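PDB 3L9A: peptidase C51 domain-containing protein from Streptococcus mutans, which is of unknown function but, carrying a CHAP (peptidase C51) domain and being phage-associated, probably hydrolyses cell-wall peptidoglycan; this chain is its C-terminal domain. Local coordinates for residues H25-A30 / A41-A46. Residues are numbered along the deposited sequence; the frame is centred on the assembly and turned at random.
Sequences HYAKGA and AFWVIA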
loop_
_atom_site.group_PDB
_atom_site.type_symbol
_atom_site.label_atom_id
_atom_site.label_comp_id
_atom_site.label_asym_id
_atom_site.label_seq_id
_atom_site.Cartn_x
_atom_site.Cartn_y
_atom_site.Cartn_z
ATOM N N HIS A 25 -5.865 24.038 11.772
ATOM C CA HIS A 25 -4.825 25.049 11.889
ATOM C C HIS A 25 -3.439 24.430 11.825
ATOM O O HIS A 25 -3.136 23.486 12.561
ATOM C CB HIS A 25 -4.974 25.819 13.203
ATOM C CG HIS A 25 -3.786 26.650 13.558
ATOM N ND1 HIS A 25 -3.546 27.886 12.998
ATOM C CD2 HIS A 25 -2.758 26.414 14.407
ATOM C CE1 HIS A 25 -2.435 28.389 13.512
ATOM N NE2 HIS A 25 -1.932 27.512 14.360
ATOM N N TYR A 26 -2.597 25.005 10.971
ATOM C CA TYR A 26 -1.182 24.639 10.910
ATOM C C TYR A 26 -0.318 25.876 11.126
ATOM O O TYR A 26 -0.515 26.894 10.450
ATOM C CB TYR A 26 -0.831 24.004 9.559
ATOM C CG TYR A 26 -1.579 22.720 9.280
ATOM C CD1 TYR A 26 -1.418 21.606 10.095
ATOM C CD2 TYR A 26 -2.443 22.620 8.200
ATOM C CE1 TYR A 26 -2.099 20.421 9.846
ATOM C CE2 TYR A 26 -3.139 21.440 7.942
ATOM C CZ TYR A 26 -2.962 20.345 8.767
ATOM O OH TYR A 26 -3.645 19.178 8.502
ATOM N N ALA A 27 0.652 25.789 12.039
ATOM C CA ALA A 27 1.694 26.819 12.127
ATOM C C ALA A 27 2.547 26.823 10.863
ATOM O O ALA A 27 2.597 25.829 10.134
ATOM C CB ALA A 27 2.580 26.584 13.347
ATOM N N LYS A 28 3.234 27.932 10.616
ATOM C CA LYS A 28 4.297 27.939 9.620
ATOM C C LYS A 28 5.352 26.901 10.007
ATOM O O LYS A 28 5.703 26.781 11.176
ATOM C CB LYS A 28 4.928 29.331 9.543
ATOM C CG LYS A 28 6.065 29.440 8.539
ATOM C CD LYS A 28 6.573 30.875 8.387
ATOM C CE LYS A 28 7.793 30.916 7.478
ATOM N NZ LYS A 28 8.242 32.306 7.196
ATOM N N GLY A 29 5.849 26.144 9.031
ATOM C CA GLY A 29 6.886 25.157 9.308
ATOM C C GLY A 29 6.370 23.868 9.920
ATOM O O GLY A 29 7.159 23.053 10.394
ATOM N N ALA A 30 5.052 23.678 9.927
ATOM C CA ALA A 30 4.469 22.434 10.411
ATOM C C ALA A 30 4.861 21.304 9.461
ATOM O O ALA A 30 4.669 21.403 8.245
ATOM C CB ALA A 30 2.963 22.552 10.478
ATOM N N ALA A 41 -3.400 12.610 6.548
ATOM C CA ALA A 41 -2.223 13.449 6.793
ATOM C C ALA A 41 -2.402 14.111 8.142
ATOM O O ALA A 41 -3.511 14.494 8.507
ATOM C CB ALA A 41 -2.063 14.509 5.714
ATOM N N PHE A 42 -1.318 14.265 8.890
ATOM C CA PHE A 42 -1.426 14.947 10.173
ATOM C C PHE A 42 -0.138 15.663 10.531
ATOM O O PHE A 42 0.927 15.370 9.994
ATOM C CB PHE A 42 -1.916 14.001 11.296
ATOM C CG PHE A 42 -0.873 13.071 11.858
ATOM C CD1 PHE A 42 -0.391 13.266 13.149
ATOM C CD2 PHE A 42 -0.442 11.956 11.143
ATOM C CE1 PHE A 42 0.538 12.391 13.704
ATOM C CE2 PHE A 42 0.501 11.077 11.688
ATOM C CZ PHE A 42 0.984 11.290 12.974
ATOM N N TRP A 43 -0.265 16.634 11.430
ATOM C CA TRP A 43 0.842 17.442 11.900
ATOM C C TRP A 43 1.595 16.672 12.977
ATOM O O TRP A 43 1.067 16.413 14.053
ATOM C CB TRP A 43 0.269 18.749 12.429
ATOM C CG TRP A 43 1.250 19.781 12.903
ATOM C CD1 TRP A 43 2.626 19.734 12.843
ATOM C CD2 TRP A 43 0.914 21.043 13.487
ATOM N NE1 TRP A 43 3.156 20.897 13.373
ATOM C CE2 TRP A 43 2.126 21.711 13.775
ATOM C CE3 TRP A 43 -0.302 21.669 13.803
ATOM C CZ2 TRP A 43 2.151 22.978 14.371
ATOM C CZ3 TRP A 43 -0.275 22.917 14.397
ATOM C CH2 TRP A 43 0.942 23.558 14.674
ATOM N N VAL A 44 2.834 16.293 12.668
ATOM C CA VAL A 44 3.654 15.533 13.605
ATOM C C VAL A 44 4.469 16.452 14.496
ATOM O O VAL A 44 4.934 17.494 14.056
ATOM C CB VAL A 44 4.607 14.523 12.884
ATOM C CG1 VAL A 44 3.803 13.417 12.222
ATOM C CG2 VAL A 44 5.556 15.212 11.887
ATOM N N ILE A 45 4.656 16.051 15.745
ATOM C CA ILE A 45 5.645 16.711 16.592
ATOM C C ILE A 45 7.038 16.169 16.249
ATOM O O ILE A 45 7.170 15.115 15.603
ATOM C CB ILE A 45 5.334 16.567 18.107
ATOM C CG1 ILE A 45 5.407 15.104 18.568
ATOM C CG2 ILE A 45 3.989 17.215 18.444
ATOM C CD1 ILE A 45 5.482 14.939 20.092
ATOM N N ALA A 46 8.080 16.866 16.692
ATOM C CA ALA A 46 9.440 16.476 16.307
ATOM C C ALA A 46 9.754 15.024 16.642
ATOM O O ALA A 46 10.356 14.308 15.830
ATOM C CB ALA A 46 10.478 17.411 16.934
#
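A30 and W43 bring the two backbones nearest, with CA atoms 6.3 Å apart, where the type II turn A27-A30 that follows strand 24-26 passes strand 40-43 at W43. The indole of W43 makes essentially the whole contact. With its CG anti to the backbone N (chi1 -177°), the ring reaches out from strand 40-43 to the curved segment 25-30. A30, whose methyl is small enough to sit tightly against the ring, sets CB over one face of the indole, offset toward the rim and nearest W43 NE1 (3.3 Å), a CH-pi contact 19° off the normal of the five-membered ring. A27 CB meets the six-membered end at W43 CH2 (3.7 Å), while the backbone O of H25 lies 3.4 Å from W43 CZ3, oblique to the ring. The side chains of Y26 and W43 run past one another in opposite senses, W43 CE3 lying at the phenol edge by Y26 CD1 (3.9 Å). The Y26 hydroxyl continues to the backbone O of E83, so a buried polar end is satisfied. The third position of a type II turn needs a positive phi (79° here), which G29, lacking a side chain, adopts readily. T15 OG1 bonds to both A30 N and A27 O, tying the turn to strand 11-15. K85 adds a cation-pi contact to W43. Turn and sheet thus meet through dispersion and CH-pi contact, leaving the indole N-H to a bound glycerol.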